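Local coordinates for apical membrane antigen AMA1 (Toxoplasma gondii ME49, PDB 4YIV), which takes part in host cell invasion as a microneme protein of the moving junction, the ring formed between parasite and host plasma membranes, at residues 232-241 and 320-331; 130-141 and 215-225. All blocks are in the same frame, centred on the assembly; numbering follows the deposited sequence.

Contact 1 (232-241 and 320-331); sequences ALRGYRFGVW and PDCLVSDSAAVS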
loop_
_atom_site.group_PDB
_atom_site.type_symbol
_atom_site.label_atom_id
_atom_site.label_comp_id
_atom_site.label_asym_id
_atom_site.label_seq_id
_atom_site.Cartn_x
_atom_site.Cartn_y
_atom_site.Cartn_z
ATOM N N ALA A 232 2.975 10.545 -0.054
ATOM C CA ALA A 232 4.246 10.945 -0.671
ATOM C C ALA A 232 4.927 12.037 0.181
ATOM O O ALA A 232 4.272 12.781 0.924
ATOM C CB ALA A 232 4.004 11.440 -2.067
ATOM N N LEU A 233 6.241 12.114 0.093
ATOM C CA LEU A 233 7.005 13.088 0.871
ATOM C C LEU A 233 7.702 14.049 -0.075
ATOM O O LEU A 233 8.671 13.699 -0.753
ATOM C CB LEU A 233 8.020 12.380 1.783
ATOM C CG LEU A 233 9.037 13.246 2.544
ATOM C CD1 LEU A 233 8.346 14.053 3.609
ATOM C CD2 LEU A 233 10.119 12.397 3.182
ATOM N N ARG A 234 7.200 15.278 -0.106
ATOM C CA ARG A 234 7.667 16.277 -1.052
ATOM C C ARG A 234 8.925 16.937 -0.521
ATOM O O ARG A 234 9.005 17.201 0.675
ATOM C CB ARG A 234 6.573 17.338 -1.293
ATOM C CG ARG A 234 6.920 18.354 -2.356
ATOM C CD ARG A 234 5.723 19.215 -2.734
ATOM N NE ARG A 234 5.196 19.942 -1.582
ATOM C CZ ARG A 234 5.497 21.202 -1.269
ATOM N NH1 ARG A 234 6.322 21.919 -2.027
ATOM N NH2 ARG A 234 4.959 21.750 -0.185
ATOM N N GLY A 235 9.899 17.185 -1.401
ATOM C CA GLY A 235 11.052 18.017 -1.074
ATOM C C GLY A 235 12.217 17.324 -0.390
ATOM O O GLY A 235 13.144 17.965 0.115
ATOM N N TYR A 236 12.197 15.998 -0.384
ATOM C CA TYR A 236 13.266 15.234 0.252
ATOM C C TYR A 236 13.497 13.948 -0.543
ATOM O O TYR A 236 12.537 13.406 -1.100
ATOM C CB TYR A 236 12.920 14.884 1.695
ATOM C CG TYR A 236 12.870 16.059 2.662
ATOM C CD1 TYR A 236 14.003 16.473 3.364
ATOM C CD2 TYR A 236 11.679 16.725 2.900
ATOM C CE1 TYR A 236 13.940 17.545 4.267
ATOM C CE2 TYR A 236 11.610 17.784 3.794
ATOM C CZ TYR A 236 12.739 18.192 4.470
ATOM O OH TYR A 236 12.645 19.248 5.350
ATOM N N ARG A 237 14.763 13.515 -0.603
ATOM C CA ARG A 237 15.166 12.183 -1.093
ATOM C C ARG A 237 15.404 11.249 0.059
ATOM O O ARG A 237 16.088 11.608 1.027
ATOM C CB ARG A 237 16.452 12.253 -1.903
ATOM C CG ARG A 237 16.414 13.153 -3.077
ATOM C CD ARG A 237 17.793 13.161 -3.757
ATOM N NE ARG A 237 17.821 14.021 -4.934
ATOM C CZ ARG A 237 18.800 14.033 -5.823
ATOM N NH1 ARG A 237 18.723 14.852 -6.853
ATOM N NH2 ARG A 237 19.829 13.203 -5.694
ATOM N N PHE A 238 14.853 10.040 -0.038
ATOM C CA PHE A 238 15.142 9.006 0.922
ATOM C C PHE A 238 16.646 8.737 0.890
ATOM O O PHE A 238 17.274 8.833 -0.164
ATOM C CB PHE A 238 14.388 7.704 0.596
ATOM C CG PHE A 238 12.934 7.706 0.944
ATOM C CD1 PHE A 238 12.447 8.380 2.051
ATOM C CD2 PHE A 238 12.042 6.979 0.160
ATOM C CE1 PHE A 238 11.103 8.329 2.371
ATOM C CE2 PHE A 238 10.679 6.935 0.474
ATOM C CZ PHE A 238 10.214 7.597 1.573
ATOM N N GLY A 239 17.202 8.387 2.039
ATOM C CA GLY A 239 18.608 8.055 2.126
ATOM C C GLY A 239 18.943 7.156 3.292
ATOM O O GLY A 239 18.090 6.840 4.128
ATOM N N VAL A 240 20.212 6.751 3.346
ATOM C CA VAL A 240 20.724 5.905 4.417
ATOM C C VAL A 240 21.968 6.537 5.055
ATOM O O VAL A 240 22.843 7.055 4.360
ATOM C CB VAL A 240 21.089 4.500 3.910
ATOM C CG1 VAL A 240 19.854 3.825 3.307
ATOM C CG2 VAL A 240 22.184 4.594 2.875
ATOM N N TRP A 241 22.040 6.470 6.374
ATOM C CA TRP A 241 23.146 7.085 7.100
ATOM C C TRP A 241 24.383 6.198 7.000
ATOM O O TRP A 241 24.396 5.076 7.512
ATOM C CB TRP A 241 22.768 7.312 8.565
ATOM C CG TRP A 241 23.752 8.195 9.303
ATOM C CD1 TRP A 241 24.676 7.802 10.241
ATOM C CD2 TRP A 241 23.913 9.612 9.154
ATOM N NE1 TRP A 241 25.395 8.887 10.679
ATOM C CE2 TRP A 241 24.948 10.009 10.027
ATOM C CE3 TRP A 241 23.283 10.585 8.368
ATOM C CZ2 TRP A 241 25.358 11.334 10.140
ATOM C CZ3 TRP A 241 23.693 11.903 8.478
ATOM C CH2 TRP A 241 24.721 12.264 9.356
ATOM N N PRO A 320 14.695 3.723 4.497
ATOM C CA PRO A 320 15.401 4.976 4.787
ATOM C C PRO A 320 15.559 5.255 6.296
ATOM O O PRO A 320 14.691 4.943 7.131
ATOM C CB PRO A 320 14.517 6.037 4.112
ATOM C CG PRO A 320 13.208 5.438 3.973
ATOM C CD PRO A 320 13.394 3.952 3.843
ATOM N N ASP A 321 16.702 5.835 6.651
ATOM C CA ASP A 321 16.911 6.247 8.037
ATOM C C ASP A 321 17.422 7.679 8.092
ATOM O O ASP A 321 17.751 8.183 9.161
ATOM C CB ASP A 321 17.851 5.266 8.779
ATOM C CG ASP A 321 19.270 5.256 8.248
ATOM O OD1 ASP A 321 19.655 6.126 7.435
ATOM O OD2 ASP A 321 20.012 4.346 8.666
ATOM N N CYS A 322 17.452 8.340 6.938
ATOM C CA CYS A 322 17.670 9.773 6.882
ATOM C C CYS A 322 17.092 10.314 5.571
ATOM O O CYS A 322 16.593 9.557 4.724
ATOM C CB CYS A 322 19.161 10.117 7.013
ATOM S SG CYS A 322 20.255 9.421 5.725
ATOM N N LEU A 323 17.153 11.629 5.427
ATOM C CA LEU A 323 16.631 12.327 4.269
ATOM C C LEU A 323 17.632 13.328 3.776
ATOM O O LEU A 323 18.395 13.899 4.556
ATOM C CB LEU A 323 15.334 13.070 4.598
ATOM C CG LEU A 323 14.164 12.280 5.165
ATOM C CD1 LEU A 323 13.034 13.218 5.594
ATOM C CD2 LEU A 323 13.704 11.288 4.108
ATOM N N VAL A 324 17.584 13.573 2.484
ATOM C CA VAL A 324 18.400 14.589 1.855
ATOM C C VAL A 324 17.449 15.592 1.243
ATOM O O VAL A 324 16.554 15.213 0.492
ATOM C CB VAL A 324 19.341 13.974 0.788
ATOM C CG1 VAL A 324 19.957 15.048 -0.134
ATOM C CG2 VAL A 324 20.406 13.136 1.469
ATOM N N SER A 325 17.633 16.877 1.567
ATOM C CA SER A 325 16.792 17.944 1.009
ATOM C C SER A 325 16.973 18.095 -0.484
ATOM O O SER A 325 18.091 18.082 -0.986
ATOM C CB SER A 325 17.109 19.285 1.690
ATOM O OG SER A 325 17.291 19.088 3.071
ATOM N N ASP A 326 15.867 18.287 -1.191
ATOM C CA ASP A 326 15.899 18.508 -2.628
ATOM C C ASP A 326 14.521 18.982 -3.031
ATOM O O ASP A 326 13.584 18.201 -3.083
ATOM C CB ASP A 326 16.277 17.232 -3.386
ATOM C CG ASP A 326 16.214 17.399 -4.902
ATOM O OD1 ASP A 326 15.919 18.525 -5.378
ATOM O OD2 ASP A 326 16.449 16.405 -5.637
ATOM N N SER A 327 14.395 20.269 -3.314
ATOM C CA SER A 327 13.087 20.862 -3.517
ATOM C C SER A 327 12.349 20.272 -4.727
ATOM O O SER A 327 11.116 20.329 -4.800
ATOM C CB SER A 327 13.243 22.393 -3.662
ATOM O OG SER A 327 14.003 22.716 -4.827
ATOM N N ALA A 328 13.094 19.678 -5.653
ATOM C CA ALA A 328 12.530 19.145 -6.882
ATOM C C ALA A 328 12.158 17.649 -6.751
ATOM O O ALA A 328 11.540 17.087 -7.646
ATOM C CB ALA A 328 13.501 19.328 -8.018
ATOM N N ALA A 329 12.513 17.035 -5.626
ATOM C CA ALA A 329 12.320 15.596 -5.431
ATOM C C ALA A 329 10.995 15.288 -4.738
ATOM O O ALA A 329 10.465 16.123 -4.016
ATOM C CB ALA A 329 13.489 15.016 -4.615
ATOM N N VAL A 330 10.482 14.075 -4.949
ATOM C CA VAL A 330 9.394 13.525 -4.138
ATOM C C VAL A 330 9.730 12.055 -3.869
ATOM O O VAL A 330 10.041 11.318 -4.822
ATOM C CB VAL A 330 8.003 13.619 -4.841
ATOM C CG1 VAL A 330 6.905 13.074 -3.916
ATOM C CG2 VAL A 330 7.675 15.056 -5.253
ATOM N N SER A 331 9.672 11.666 -2.596
ATOM C CA SER A 331 9.879 10.280 -2.167
ATOM C C SER A 331 8.573 9.533 -1.969
ATOM O O SER A 331 7.652 10.015 -1.288
ATOM C CB SER A 331 10.713 10.265 -0.891
ATOM O OG SER A 331 12.054 10.682 -1.161
#
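Residues 236-241 pair with 322-326 as antiparallel strands whose axes approach to 4.4 Å with 151° between their directions. Arg237 and Val324 form a hydrogen-bonded pair, Arg237 N giving to Val324 O at 2.7 Å, and Tyr236-Ser325 and Phe238-Leu323 are the non-hydrogen-bonded pairs flanking it. At Gly239 the register slips: its O accepts from both Asp321 N and Cys322 N, a classic beta bulge. At the opposite end from the bulge, each chain bends, at Gly235 and at Ser327-Ala328, and a second antiparallel pairing forms, Leu233 with Ser331 and Arg234 with Val330. Each segment contributes to two antiparallel sheets: 236-242 is central in a three-stranded sheet, 233-234 outermost in a five-stranded one. The arrangement is consistent with a PAN-type domain, and the Cys322-Cys246 disulfide ties the outer strands of the smaller sheet together.

Ser331 OG gives to Tyr236 O at 2.8 Å and receives a weak bond from Phe238 N, while Ser331 CB sits over the centre of the Phe238 ring, 3.5 Å from the centroid. Pro320 CG covers the opposite face, offset toward the rim, and Leu323 CD2 meets the ring edge, 3.8 Å from Phe238 CD1. Leu323 also touches Leu233 tip to tip. On the face opposite Phe238 and Leu323, Arg237, extended from CG to NE, grips Asp326 side-on: NE lies 2.8 Å from Asp326 OD2, on its anti lone pair, and NH1 reaches the same oxygen from above the carboxylate plane. Asp326 OD1 closes an Asx turn with Ala328 N. Asp321 OD1 takes Trp241 N on its syn lone pair at 2.6 Å; the CG of Asp321 stands between backbone N and carbonyl carbon (chi1 66°), turning the carboxylate toward that strand.

Contact 2 (130-141 and 215-225); sequences STDLGRCAEFAF and AYVGENPDAFI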
loop_
_atom_site.group_PDB
_atom_site.type_symbol
_atom_site.label_atom_id
_atom_site.label_comp_id
_atom_site.label_asym_id
_atom_site.label_seq_id
_atom_site.Cartn_x
_atom_site.Cartn_y
_atom_site.Cartn_z
ATOM N N SER A 130 -10.892 5.906 14.931
ATOM C CA SER A 130 -11.080 7.354 14.858
ATOM C C SER A 130 -11.058 7.976 13.458
ATOM O O SER A 130 -11.185 9.197 13.340
ATOM C CB SER A 130 -9.991 8.009 15.699
ATOM O OG SER A 130 -8.793 8.093 14.954
ATOM N N THR A 131 -10.851 7.173 12.404
ATOM C CA THR A 131 -10.826 7.682 11.016
ATOM C C THR A 131 -11.712 6.807 10.158
ATOM O O THR A 131 -11.980 5.652 10.505
ATOM C CB THR A 131 -9.409 7.736 10.372
ATOM O OG1 THR A 131 -8.929 6.389 10.119
ATOM C CG2 THR A 131 -8.439 8.501 11.236
ATOM N N ASP A 132 -12.185 7.347 9.038
ATOM C CA ASP A 132 -13.123 6.582 8.228
ATOM C C ASP A 132 -12.368 5.389 7.659
ATOM O O ASP A 132 -12.904 4.281 7.631
ATOM C CB ASP A 132 -13.741 7.430 7.104
ATOM C CG ASP A 132 -14.896 8.331 7.612
ATOM O OD1 ASP A 132 -15.364 8.135 8.754
ATOM O OD2 ASP A 132 -15.331 9.245 6.879
ATOM N N LEU A 133 -11.127 5.607 7.215
ATOM C CA LEU A 133 -10.352 4.483 6.672
ATOM C C LEU A 133 -10.176 3.398 7.743
ATOM O O LEU A 133 -10.334 2.187 7.497
ATOM C CB LEU A 133 -9.000 4.955 6.160
ATOM C CG LEU A 133 -8.077 3.816 5.639
ATOM C CD1 LEU A 133 -8.742 2.970 4.559
ATOM C CD2 LEU A 133 -6.768 4.394 5.068
ATOM N N GLY A 134 -9.862 3.831 8.956
ATOM C CA GLY A 134 -9.779 2.909 10.070
ATOM C C GLY A 134 -11.055 2.175 10.401
ATOM O O GLY A 134 -10.995 1.022 10.811
ATOM N N ARG A 135 -12.209 2.828 10.240
ATOM C CA ARG A 135 -13.493 2.203 10.509
ATOM C C ARG A 135 -13.735 1.078 9.512
ATOM O O ARG A 135 -14.288 0.014 9.857
ATOM C CB ARG A 135 -14.635 3.225 10.422
ATOM C CG ARG A 135 -14.645 4.245 11.569
ATOM C CD ARG A 135 -15.855 5.205 11.513
ATOM N NE ARG A 135 -15.720 6.083 12.677
ATOM C CZ ARG A 135 -15.136 7.278 12.672
ATOM N NH1 ARG A 135 -14.711 7.840 11.535
ATOM N NH2 ARG A 135 -15.004 7.934 13.830
ATOM N N CYS A 136 -13.285 1.290 8.288
ATOM C CA CYS A 136 -13.450 0.248 7.264
ATOM C C CYS A 136 -12.558 -0.957 7.610
ATOM O O CYS A 136 -13.008 -2.114 7.615
ATOM C CB CYS A 136 -13.139 0.809 5.885
ATOM S SG CYS A 136 -13.233 -0.397 4.511
ATOM N N ALA A 137 -11.304 -0.678 7.896
ATOM C CA ALA A 137 -10.366 -1.727 8.295
ATOM C C ALA A 137 -10.849 -2.508 9.530
ATOM O O ALA A 137 -10.706 -3.736 9.608
ATOM C CB ALA A 137 -9.018 -1.117 8.550
ATOM N N GLU A 138 -11.424 -1.806 10.503
ATOM C CA GLU A 138 -11.935 -2.460 11.703
ATOM C C GLU A 138 -13.118 -3.352 11.375
ATOM O O GLU A 138 -13.249 -4.453 11.908
ATOM C CB GLU A 138 -12.301 -1.395 12.747
ATOM C CG GLU A 138 -12.760 -1.949 14.089
ATOM C CD GLU A 138 -13.026 -0.840 15.114
ATOM O OE1 GLU A 138 -13.417 -1.189 16.241
ATOM O OE2 GLU A 138 -12.859 0.367 14.781
ATOM N N PHE A 139 -13.974 -2.875 10.476
ATOM C CA PHE A 139 -15.087 -3.657 9.981
ATOM C C PHE A 139 -14.606 -4.959 9.339
ATOM O O PHE A 139 -15.175 -6.032 9.565
ATOM C CB PHE A 139 -15.886 -2.850 8.972
ATOM C CG PHE A 139 -17.042 -3.595 8.395
ATOM C CD1 PHE A 139 -18.059 -4.051 9.212
ATOM C CD2 PHE A 139 -17.114 -3.829 7.022
ATOM C CE1 PHE A 139 -19.137 -4.757 8.675
ATOM C CE2 PHE A 139 -18.184 -4.539 6.469
ATOM C CZ PHE A 139 -19.192 -4.993 7.281
ATOM N N ALA A 140 -13.544 -4.861 8.552
ATOM C CA ALA A 140 -12.945 -6.062 7.945
ATOM C C ALA A 140 -12.339 -6.969 9.039
ATOM O O ALA A 140 -12.495 -8.204 9.007
ATOM C CB ALA A 140 -11.888 -5.658 6.929
ATOM N N PHE A 141 -11.687 -6.370 10.020
ATOM C CA PHE A 141 -11.077 -7.181 11.083
ATOM C C PHE A 141 -12.145 -7.944 11.883
ATOM O O PHE A 141 -11.906 -9.076 12.331
ATOM C CB PHE A 141 -10.234 -6.338 12.030
ATOM C CG PHE A 141 -9.521 -7.159 13.058
ATOM C CD1 PHE A 141 -8.433 -7.959 12.703
ATOM C CD2 PHE A 141 -9.971 -7.185 14.381
ATOM C CE1 PHE A 141 -7.786 -8.747 13.660
ATOM C CE2 PHE A 141 -9.333 -7.975 15.340
ATOM C CZ PHE A 141 -8.243 -8.757 14.984
ATOM N N ALA A 215 -7.322 -7.367 6.385
ATOM C CA ALA A 215 -8.183 -7.108 7.539
ATOM C C ALA A 215 -7.386 -6.719 8.749
ATOM O O ALA A 215 -7.945 -6.092 9.668
ATOM C CB ALA A 215 -9.038 -8.302 7.874
ATOM N N TYR A 216 -6.104 -7.071 8.778
ATOM C CA TYR A 216 -5.316 -6.850 9.982
ATOM C C TYR A 216 -4.863 -5.384 10.146
ATOM O O TYR A 216 -4.338 -4.995 11.210
ATOM C CB TYR A 216 -4.125 -7.835 10.022
ATOM C CG TYR A 216 -4.689 -9.234 10.109
ATOM C CD1 TYR A 216 -5.004 -9.785 11.349
ATOM C CD2 TYR A 216 -5.045 -9.945 8.958
ATOM C CE1 TYR A 216 -5.612 -11.020 11.458
ATOM C CE2 TYR A 216 -5.663 -11.184 9.057
ATOM C CZ TYR A 216 -5.939 -11.719 10.321
ATOM O OH TYR A 216 -6.560 -12.948 10.473
ATOM N N VAL A 217 -5.080 -4.566 9.121
ATOM C CA VAL A 217 -5.000 -3.105 9.297
ATOM C C VAL A 217 -5.980 -2.689 10.427
ATOM O O VAL A 217 -5.813 -1.671 11.095
ATOM C CB VAL A 217 -5.334 -2.362 8.013
ATOM C CG1 VAL A 217 -5.313 -0.836 8.217
ATOM C CG2 VAL A 217 -4.340 -2.733 6.877
ATOM N N GLY A 218 -7.039 -3.464 10.574
ATOM C CA GLY A 218 -8.096 -3.156 11.504
ATOM C C GLY A 218 -7.920 -3.662 12.917
ATOM O O GLY A 218 -8.762 -3.373 13.759
ATOM N N GLU A 219 -6.875 -4.444 13.179
ATOM C CA GLU A 219 -6.665 -5.007 14.536
ATOM C C GLU A 219 -6.414 -3.890 15.565
ATOM O O GLU A 219 -6.964 -3.891 16.674
ATOM C CB GLU A 219 -5.473 -5.998 14.546
ATOM C CG GLU A 219 -5.241 -6.683 15.931
ATOM C CD GLU A 219 -4.309 -7.896 15.870
ATOM O OE1 GLU A 219 -4.119 -8.551 16.912
ATOM O OE2 GLU A 219 -3.781 -8.214 14.793
ATOM N N ASN A 220 -5.599 -2.920 15.192
ATOM C CA ASN A 220 -5.331 -1.730 15.980
ATOM C C ASN A 220 -5.555 -0.640 14.959
ATOM O O ASN A 220 -4.653 -0.154 14.408
ATOM C CB ASN A 220 -3.921 -1.718 16.516
ATOM C CG ASN A 220 -3.707 -2.736 17.598
ATOM O OD1 ASN A 220 -4.363 -2.728 18.604
ATOM N ND2 ASN A 220 -2.791 -3.621 17.367
ATOM N N PRO A 221 -6.803 -0.305 14.709
ATOM C CA PRO A 221 -7.157 0.631 13.620
ATOM C C PRO A 221 -6.543 1.992 13.500
ATOM O O PRO A 221 -6.546 2.527 12.393
ATOM C CB PRO A 221 -8.682 0.640 13.611
ATOM C CG PRO A 221 -9.015 0.367 15.017
ATOM C CD PRO A 221 -8.005 -0.657 15.477
ATOM N N ASP A 222 -6.057 2.516 14.574
ATOM C CA ASP A 222 -5.504 3.837 14.504
ATOM C C ASP A 222 -3.985 3.752 14.296
ATOM O O ASP A 222 -3.351 4.727 14.137
ATOM C CB ASP A 222 -5.796 4.642 15.787
ATOM C CG ASP A 222 -7.269 4.996 15.962
ATOM O OD1 ASP A 222 -7.936 5.283 14.996
ATOM O OD2 ASP A 222 -7.753 4.978 17.075
ATOM N N ALA A 223 -3.420 2.561 14.286
ATOM C CA ALA A 223 -1.969 2.463 14.205
ATOM C C ALA A 223 -1.371 2.971 12.894
ATOM O O ALA A 223 -0.282 3.582 12.892
ATOM C CB ALA A 223 -1.520 1.018 14.439
ATOM N N PHE A 224 -2.072 2.742 11.778
ATOM C CA PHE A 224 -1.528 3.081 10.454
ATOM C C PHE A 224 -1.258 4.554 10.324
ATOM O O PHE A 224 -0.458 4.979 9.489
ATOM C CB PHE A 224 -2.508 2.603 9.330
ATOM C CG PHE A 224 -3.715 3.505 9.138
ATOM C CD1 PHE A 224 -3.641 4.589 8.277
ATOM C CD2 PHE A 224 -4.922 3.262 9.806
ATOM C CE1 PHE A 224 -4.726 5.443 8.111
ATOM C CE2 PHE A 224 -6.011 4.113 9.644
ATOM C CZ PHE A 224 -5.904 5.213 8.801
ATOM N N ILE A 225 -1.970 5.364 11.113
ATOM C CA ILE A 225 -1.864 6.817 11.005
ATOM C C ILE A 225 -0.423 7.290 11.239
ATOM O O ILE A 225 0.080 8.196 10.568
ATOM C CB ILE A 225 -2.845 7.498 12.018
ATOM C CG1 ILE A 225 -4.295 7.166 11.678
ATOM C CG2 ILE A 225 -2.695 9.014 12.009
ATOM C CD1 ILE A 225 -5.263 7.482 12.826
HETATM O O HOH W 1 -8.291 4.936 12.428
#
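Polar contacts join the start of helix 132-141 to the turn 220-223. Asp222 OD1 accepts from Ser130 N at 3.0 Å, nearly straight (166°) and on its syn lone pair, and from Ser130 OG, which comes from above the carboxylate plane. A water donates to the same oxygen and to Pro221 O, and accepts from Thr131 OG1. That hydroxyl also caps the helix, taking Gly134 N at 3.0 Å; it stands between the backbone N and the carbonyl carbon of Thr131 (chi1 70°), which turns it back over the first turn.

Close backbone packing follows further along. Gly218 CA lies 3.3 Å from Ala137 O, a CA-H...O contact, and the 3.9 Å separation of the Glu138 and Gly218 CA atoms shows how near the 3-10 segment 215-218 comes to the helix.

Side-chain packing runs along the same side of the helix. Thr131 OG1 meets the edge of the Phe224 ring, in its plane, while Leu133 CD2 approaches Phe224 CE1 obliquely. Ala137 CB touches Val217 CG1, and Ala140 CB faces Ala215 CB. At the last turn, Phe141 lays one ring face on Glu219: Glu219 CA is 3.7 Å from the ring centroid, 5° off the normal. Tyr216 CD1 lies at the rim of the Phe141 ring in an oblique aromatic pair; the Tyr216 OH bonds Glu54 and Arg156.

Elsewhere this helix touches strands 159-162 and 167-170, the latter also through the Cys136-Cys168 disulfide. It is therefore an N-capped helix packed between an antiparallel sheet and the 3-10 and turn segment leading from strand 210-213 into helix 224-227, within the AMA1 ectodomain.

Both segments of contact 2 come before contact 1 in the sequence. Their centres are 28 Å apart and their nearest atoms about 11 Å, with no direct touch. Helix 224-227, which begins in contact 2, leads to strand 233-234 of contact 1. Each is tied to a different five-stranded antiparallel sheet with the same strand order, 1-5-3-4-2: helix 132-141 lies against the sheet holding 159-162 and 167-170, whereas contact 1 supplies two strands of the other. This repeated topology is consistent with successive PAN-type domains in the AMA1 ectodomain, helix 224-227 and the residues after it leading from one to the next.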